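Local coordinates for protein uridylate kinase (Archaeoglobus fulgidus, PDB 2IJ9) that probably catalyses the reversible transfer of a phosphate group from ATP to UMP, forming UDP on the de novo route to pyrimidine nucleotides, at residues Asp63-Ala74 and Val106-His114; Met1-Gly9 and Val29-Gly40. The protein carries 1 engineered substitution. All blocks are in the same frame, centred on the assembly; numbering follows the deposited sequence.

Interaction 1 of 2, residues Asp63-Ala74 and Val106-His114; sequences DYIGIAATRLNA and VMGGTFPGH
The hydroxyl of T70 receives the backbone N-H of G109, 3.0 Å from N to OG1, at an N-H...O angle of 159°. This bond ties helix 59-80 to the loop that follows strand 104-107 in the amino acid kinase fold, predicted to bind UMP through T110 to H114. With OG1 placed between the backbone N and the carbonyl carbon (chi1 63°), T70 points its hydroxyl at the loop. From the next residue, the R71 guanidinium adds two weak hydrogen bonds to the carbonyl of G109, which lies in plane at its edge; NE and NH2 of R71 are 3.3 and 3.4 Å from that O. The R71 chain bends at chi2 (-96°), and CG2 of I67 lies over one face of the guanidinium, toward its rim. Without side chains, G108 and G109 let the loop run close to the helix, the CA atoms of G108 and R71 being 4.4 Å apart. CB of small A74 meets CG1 of V106, whereas the branched I67 extends CD1 toward the carbonyls of T110 and F111. P112, the centre of an inverse gamma turn, sets CG 3.8 Å from CE1 of Y64 and CB 3.6 Å from CB of D63.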
# COMPACT_ATOMS: atom_id res chain seq x y z
N ASP B 63 18.77 -9.19 -4.75
CA ASP B 63 19.54 -7.96 -4.78
C ASP B 63 19.11 -7.06 -5.94
O ASP B 63 18.83 -5.87 -5.75
CB ASP B 63 21.04 -8.28 -4.85
CG ASP B 63 21.68 -8.43 -3.48
OD1 ASP B 63 21.27 -7.71 -2.55
OD2 ASP B 63 22.63 -9.25 -3.35
N TYR B 64 18.99 -7.64 -7.14
CA TYR B 64 18.63 -6.87 -8.32
C TYR B 64 17.25 -6.24 -8.19
O TYR B 64 17.09 -5.03 -8.38
CB TYR B 64 18.79 -7.70 -9.61
CG TYR B 64 20.23 -7.87 -10.00
CD1 TYR B 64 21.02 -6.77 -10.35
CD2 TYR B 64 20.82 -9.12 -10.01
CE1 TYR B 64 22.35 -6.92 -10.68
CE2 TYR B 64 22.16 -9.28 -10.35
CZ TYR B 64 22.92 -8.18 -10.69
OH TYR B 64 24.24 -8.34 -11.03
N ILE B 65 16.27 -7.06 -7.83
CA ILE B 65 14.92 -6.61 -7.55
C ILE B 65 14.90 -5.46 -6.55
O ILE B 65 14.17 -4.48 -6.72
CB ILE B 65 14.07 -7.77 -7.01
CG1 ILE B 65 13.88 -8.83 -8.12
CG2 ILE B 65 12.75 -7.26 -6.46
CD1 ILE B 65 12.69 -9.73 -7.94
N GLY B 66 15.70 -5.58 -5.50
CA GLY B 66 15.82 -4.51 -4.53
C GLY B 66 16.26 -3.23 -5.20
O GLY B 66 15.63 -2.18 -5.01
N ILE B 67 17.33 -3.30 -5.99
CA ILE B 67 17.88 -2.10 -6.62
C ILE B 67 16.81 -1.49 -7.51
O ILE B 67 16.53 -0.29 -7.43
CB ILE B 67 19.12 -2.38 -7.47
CG1 ILE B 67 20.11 -3.29 -6.73
CG2 ILE B 67 19.77 -1.08 -7.83
CD1 ILE B 67 20.88 -2.62 -5.59
N ALA B 68 16.21 -2.35 -8.34
CA ALA B 68 15.06 -2.01 -9.14
C ALA B 68 14.07 -1.13 -8.39
O ALA B 68 13.82 0.01 -8.78
CB ALA B 68 14.37 -3.29 -9.59
N ALA B 69 13.53 -1.69 -7.31
CA ALA B 69 12.61 -1.00 -6.42
C ALA B 69 13.13 0.37 -5.95
O ALA B 69 12.41 1.38 -6.06
CB ALA B 69 12.32 -1.88 -5.23
N THR B 70 14.36 0.41 -5.45
CA THR B 70 14.92 1.67 -5.02
C THR B 70 14.81 2.66 -6.17
O THR B 70 14.32 3.77 -5.98
CB THR B 70 16.39 1.54 -4.52
OG1 THR B 70 17.23 1.10 -5.60
CG2 THR B 70 16.49 0.54 -3.41
N ARG B 71 15.21 2.24 -7.37
CA ARG B 71 15.24 3.11 -8.55
C ARG B 71 13.86 3.66 -8.86
O ARG B 71 13.72 4.81 -9.25
CB ARG B 71 15.77 2.35 -9.77
CG ARG B 71 17.09 1.63 -9.58
CD ARG B 71 18.24 2.45 -10.07
NE ARG B 71 19.51 1.77 -9.83
CZ ARG B 71 19.99 0.81 -10.60
NH1 ARG B 71 19.31 0.42 -11.67
NH2 ARG B 71 21.16 0.25 -10.31
N LEU B 72 12.84 2.83 -8.66
CA LEU B 72 11.45 3.21 -8.87
C LEU B 72 10.98 4.28 -7.87
O LEU B 72 10.40 5.29 -8.26
CB LEU B 72 10.55 1.97 -8.78
CG LEU B 72 9.11 2.14 -9.26
CD1 LEU B 72 8.96 3.11 -10.44
CD2 LEU B 72 8.60 0.78 -9.63
N ASN B 73 11.25 4.05 -6.59
CA ASN B 73 11.03 5.07 -5.60
C ASN B 73 11.73 6.35 -5.99
O ASN B 73 11.16 7.44 -5.87
CB ASN B 73 11.53 4.59 -4.25
CG ASN B 73 10.73 3.45 -3.73
OD1 ASN B 73 11.25 2.51 -3.13
ND2 ASN B 73 9.42 3.51 -3.96
N ALA B 74 12.95 6.22 -6.47
CA ALA B 74 13.75 7.36 -6.82
C ALA B 74 13.09 8.16 -7.94
O ALA B 74 13.04 9.40 -7.89
CB ALA B 74 15.11 6.92 -7.23
N VAL B 106 19.28 12.22 -7.96
CA VAL B 106 18.58 11.26 -7.12
C VAL B 106 18.83 9.86 -7.64
O VAL B 106 18.46 9.54 -8.78
CB VAL B 106 17.05 11.50 -7.13
CG1 VAL B 106 16.36 10.53 -6.21
CG2 VAL B 106 16.71 12.95 -6.74
N MET B 107 19.43 9.02 -6.81
CA MET B 107 19.71 7.65 -7.21
C MET B 107 19.18 6.58 -6.26
O MET B 107 18.93 6.83 -5.07
CB MET B 107 21.21 7.44 -7.39
CG MET B 107 22.03 7.60 -6.13
SD MET B 107 23.75 7.62 -6.59
CE MET B 107 23.83 5.97 -7.28
N GLY B 108 19.04 5.37 -6.79
CA GLY B 108 18.67 4.22 -5.99
C GLY B 108 19.94 3.58 -5.47
O GLY B 108 20.87 4.29 -5.08
N GLY B 109 19.97 2.25 -5.47
CA GLY B 109 21.17 1.50 -5.14
C GLY B 109 22.13 1.41 -6.31
O GLY B 109 21.80 1.84 -7.43
N THR B 110 23.31 0.86 -6.06
CA THR B 110 24.29 0.56 -7.12
C THR B 110 24.75 -0.89 -7.03
O THR B 110 24.17 -1.76 -7.69
CB THR B 110 25.51 1.50 -7.07
OG1 THR B 110 26.13 1.41 -5.79
CG2 THR B 110 25.09 2.92 -7.30
N PHE B 111 25.76 -1.16 -6.22
CA PHE B 111 26.26 -2.52 -6.05
C PHE B 111 25.23 -3.33 -5.25
O PHE B 111 24.77 -2.88 -4.21
CB PHE B 111 27.62 -2.62 -5.32
CG PHE B 111 28.33 -1.30 -5.10
CD1 PHE B 111 28.78 -0.52 -6.16
CD2 PHE B 111 28.59 -0.88 -3.80
CE1 PHE B 111 29.47 0.67 -5.93
CE2 PHE B 111 29.27 0.31 -3.56
CZ PHE B 111 29.72 1.08 -4.62
N PRO B 112 24.86 -4.50 -5.77
CA PRO B 112 24.06 -5.50 -5.06
C PRO B 112 24.73 -6.02 -3.79
O PRO B 112 25.33 -7.09 -3.79
CB PRO B 112 23.92 -6.61 -6.10
CG PRO B 112 24.08 -5.93 -7.42
CD PRO B 112 25.14 -4.91 -7.16
N GLY B 113 24.63 -5.25 -2.70
CA GLY B 113 25.21 -5.64 -1.42
C GLY B 113 24.57 -4.88 -0.27
O GLY B 113 23.35 -4.72 -0.23
N HIS B 114 25.41 -4.40 0.65
CA HIS B 114 24.95 -3.55 1.76
C HIS B 114 24.40 -2.23 1.22
O HIS B 114 24.78 -1.79 0.13
CB HIS B 114 26.05 -3.33 2.80
CG HIS B 114 26.37 -4.55 3.61
ND1 HIS B 114 27.20 -5.55 3.16
CD2 HIS B 114 25.95 -4.93 4.84
CE1 HIS B 114 27.29 -6.50 4.08
NE2 HIS B 114 26.54 -6.15 5.11

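Interaction 2 of 2, residues Met1-Gly9 and Val29-Gly40; sequences MKVVLSLGG and VAQQNQVFVVVG
M1 and Q34 begin a run of backbone hydrogen bonds that continues to L7 and G40. N of Q34 is 2.8 Å from O of M1; then V3 uses both its groups, N lying 2.7 Å from O of Q34 and O lying 2.7 Å from N of F36. L5 repeats this between F36 and V38. Toward the far end the pattern relaxes: the bond from N of L7 to O of V38 is longer, at 3.1 Å, and less straight (147°), and the one from G40 N to L7 O is weak. CA-H...O contacts fill in between, such as CA of K2 to O of Q34.

Strands 2-7 and 34-39 are parallel, their axes 4.7 Å apart at closest approach and crossing at -20°. With helix 16-32 between them in sequence they form a beta-alpha-beta unit, as expected in the amino acid kinase fold.

Apolar packing differs on the two faces. V3, L5 and L7 share theirs with V35, V37 and V39; CG2 of V3 touches CG1 of V29 from the helix, and CD1 of L7 crosses to CG1 of V37 at 3.7 Å. Beta-branched valines suit extended strands, and they fill the buried interior on both faces. On the face of V4 and F36, CB of F36 meets CG2 of V4, while the ring turns its edge to O of V3.

The polar ends of K2 and Q34 lead away to partners elsewhere. Q34, its CG anti to the backbone N and the chain bent at chi2 (72°), carries NE2 to a hydrogen bond with O of Y102, and K2 extends until NZ bonds O of I127. S6 is buried, and its OG makes a weak bond to O of T116.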
# COMPACT_ATOMS: atom_id res chain seq x y z
N MET B 1 27.53 22.46 1.72
CA MET B 1 27.19 22.89 0.32
C MET B 1 27.07 21.69 -0.66
O MET B 1 26.19 21.66 -1.52
CB MET B 1 28.19 23.93 -0.19
CG MET B 1 27.75 24.67 -1.44
SD MET B 1 29.06 24.70 -2.68
CE MET B 1 29.00 23.03 -3.35
N LYS B 2 27.96 20.71 -0.54
CA LYS B 2 27.74 19.42 -1.20
C LYS B 2 27.05 18.50 -0.22
O LYS B 2 27.69 17.95 0.69
CB LYS B 2 29.05 18.80 -1.67
CG LYS B 2 29.35 18.97 -3.15
CD LYS B 2 30.74 18.43 -3.44
CE LYS B 2 30.98 18.28 -4.92
NZ LYS B 2 32.35 17.75 -5.17
N VAL B 3 25.75 18.33 -0.39
CA VAL B 3 24.98 17.49 0.53
C VAL B 3 24.67 16.13 -0.06
O VAL B 3 24.16 16.04 -1.20
CB VAL B 3 23.63 18.13 0.86
CG1 VAL B 3 22.93 17.34 1.97
CG2 VAL B 3 23.81 19.58 1.26
N VAL B 4 24.99 15.09 0.70
CA VAL B 4 24.41 13.77 0.45
C VAL B 4 23.29 13.55 1.46
O VAL B 4 23.53 13.57 2.67
CB VAL B 4 25.44 12.61 0.57
CG1 VAL B 4 24.78 11.23 0.38
CG2 VAL B 4 26.56 12.79 -0.42
N LEU B 5 22.07 13.38 0.96
CA LEU B 5 20.93 13.05 1.81
C LEU B 5 20.56 11.59 1.64
O LEU B 5 20.52 11.07 0.52
CB LEU B 5 19.73 13.93 1.44
CG LEU B 5 18.42 13.66 2.17
CD1 LEU B 5 18.64 13.81 3.65
CD2 LEU B 5 17.31 14.60 1.67
N SER B 6 20.27 10.94 2.75
CA SER B 6 19.85 9.55 2.69
C SER B 6 18.41 9.40 3.18
O SER B 6 18.11 9.66 4.34
CB SER B 6 20.80 8.67 3.52
OG SER B 6 20.89 7.36 2.99
N LEU B 7 17.52 8.98 2.28
CA LEU B 7 16.16 8.65 2.65
C LEU B 7 15.98 7.14 2.64
O LEU B 7 15.98 6.53 1.58
CB LEU B 7 15.19 9.30 1.68
CG LEU B 7 15.27 10.82 1.61
CD1 LEU B 7 14.68 11.27 0.30
CD2 LEU B 7 14.51 11.42 2.78
N GLY B 8 15.85 6.55 3.82
CA GLY B 8 15.76 5.11 3.97
C GLY B 8 14.39 4.53 3.67
O GLY B 8 13.52 5.20 3.10
N GLY B 9 14.22 3.25 4.04
CA GLY B 9 12.95 2.55 3.90
C GLY B 9 12.02 2.87 5.04
O GLY B 9 12.42 2.84 6.21
N VAL B 29 17.03 23.44 -0.47
CA VAL B 29 18.45 23.22 -0.26
C VAL B 29 19.23 23.32 -1.57
O VAL B 29 20.35 23.83 -1.61
CB VAL B 29 18.72 21.88 0.43
CG1 VAL B 29 20.19 21.73 0.73
CG2 VAL B 29 17.93 21.80 1.72
N ALA B 30 18.60 22.87 -2.66
CA ALA B 30 19.19 22.93 -3.99
C ALA B 30 19.32 24.34 -4.56
O ALA B 30 20.18 24.57 -5.42
CB ALA B 30 18.41 22.07 -4.94
N GLN B 31 18.48 25.27 -4.11
CA GLN B 31 18.57 26.67 -4.57
C GLN B 31 19.94 27.25 -4.22
O GLN B 31 20.59 27.89 -5.05
CB GLN B 31 17.47 27.56 -3.97
CG GLN B 31 16.04 27.03 -4.05
CD GLN B 31 15.39 27.18 -5.42
OE1 GLN B 31 16.05 27.39 -6.43
NE2 GLN B 31 14.06 27.04 -5.45
N GLN B 32 20.38 26.99 -2.99
CA GLN B 32 21.68 27.44 -2.51
C GLN B 32 22.82 26.46 -2.84
O GLN B 32 23.92 26.88 -3.19
CB GLN B 32 21.63 27.74 -0.99
CG GLN B 32 20.49 27.03 -0.20
CD GLN B 32 20.59 27.19 1.32
OE1 GLN B 32 20.21 26.29 2.08
NE2 GLN B 32 21.10 28.34 1.77
N ASN B 33 22.55 25.16 -2.75
CA ASN B 33 23.62 24.15 -2.71
C ASN B 33 23.51 23.06 -3.76
O ASN B 33 22.72 23.16 -4.71
CB ASN B 33 23.66 23.48 -1.34
CG ASN B 33 23.52 24.46 -0.20
OD1 ASN B 33 22.48 24.52 0.45
ND2 ASN B 33 24.57 25.24 0.06
N GLN B 34 24.32 22.01 -3.56
CA GLN B 34 24.40 20.84 -4.44
C GLN B 34 24.01 19.56 -3.70
O GLN B 34 24.71 19.11 -2.78
CB GLN B 34 25.82 20.71 -5.02
CG GLN B 34 26.02 19.53 -5.95
CD GLN B 34 25.34 19.69 -7.31
OE1 GLN B 34 25.03 20.81 -7.74
NE2 GLN B 34 25.13 18.57 -7.99
N VAL B 35 22.88 18.98 -4.12
CA VAL B 35 22.25 17.89 -3.39
C VAL B 35 22.26 16.56 -4.15
O VAL B 35 21.82 16.47 -5.30
CB VAL B 35 20.77 18.21 -3.03
CG1 VAL B 35 20.18 17.10 -2.15
CG2 VAL B 35 20.64 19.58 -2.36
N PHE B 36 22.75 15.53 -3.47
CA PHE B 36 22.58 14.18 -3.94
C PHE B 36 21.58 13.51 -3.02
O PHE B 36 21.63 13.69 -1.80
CB PHE B 36 23.91 13.45 -3.88
CG PHE B 36 24.94 13.97 -4.85
CD1 PHE B 36 25.38 13.19 -5.91
CD2 PHE B 36 25.47 15.25 -4.68
CE1 PHE B 36 26.32 13.68 -6.79
CE2 PHE B 36 26.41 15.74 -5.56
CZ PHE B 36 26.84 14.95 -6.61
N VAL B 37 20.65 12.75 -3.60
CA VAL B 37 19.68 11.99 -2.82
C VAL B 37 19.75 10.50 -3.12
O VAL B 37 19.68 10.08 -4.27
CB VAL B 37 18.25 12.46 -3.11
CG1 VAL B 37 17.29 11.69 -2.23
CG2 VAL B 37 18.10 13.95 -2.86
N VAL B 38 19.90 9.70 -2.07
CA VAL B 38 19.85 8.25 -2.20
C VAL B 38 18.60 7.65 -1.51
O VAL B 38 18.53 7.54 -0.29
CB VAL B 38 21.10 7.60 -1.61
CG1 VAL B 38 21.09 6.07 -1.85
CG2 VAL B 38 22.34 8.25 -2.18
N VAL B 39 17.63 7.24 -2.31
CA VAL B 39 16.42 6.63 -1.78
C VAL B 39 16.58 5.11 -1.60
O VAL B 39 17.38 4.47 -2.27
CB VAL B 39 15.21 6.92 -2.68
CG1 VAL B 39 15.27 8.35 -3.26
CG2 VAL B 39 15.16 5.91 -3.79
N GLY B 40 15.82 4.55 -0.67
CA GLY B 40 15.87 3.13 -0.41
C GLY B 40 14.61 2.43 -0.87
O GLY B 40 13.68 3.06 -1.39

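Interactions 1 and 2, their centres 16 Å apart, meet in one sheet, where strands 104-107 and 34-39 are neighbours. M107 joins them by two probable hydrogen bonds, from its N to O of V37 at 2.8 Å and from its O to N of V39 at 3.1 Å. Helix 59-80 also leans on strand 34-39, A74 against V39. Both lead into the predicted nucleotide site: interaction 2 ends at G9, predicted to bind ATP, and at G40, beside G41 of the predicted UMP site, while interaction 1 supplies D63 and T110-H114. A sulfate ion, probably from the crystallisation liquor, lies about 3 Å from G40 and about 5 Å from the T70 side chain (nearest atoms) and may mark an anion pocket.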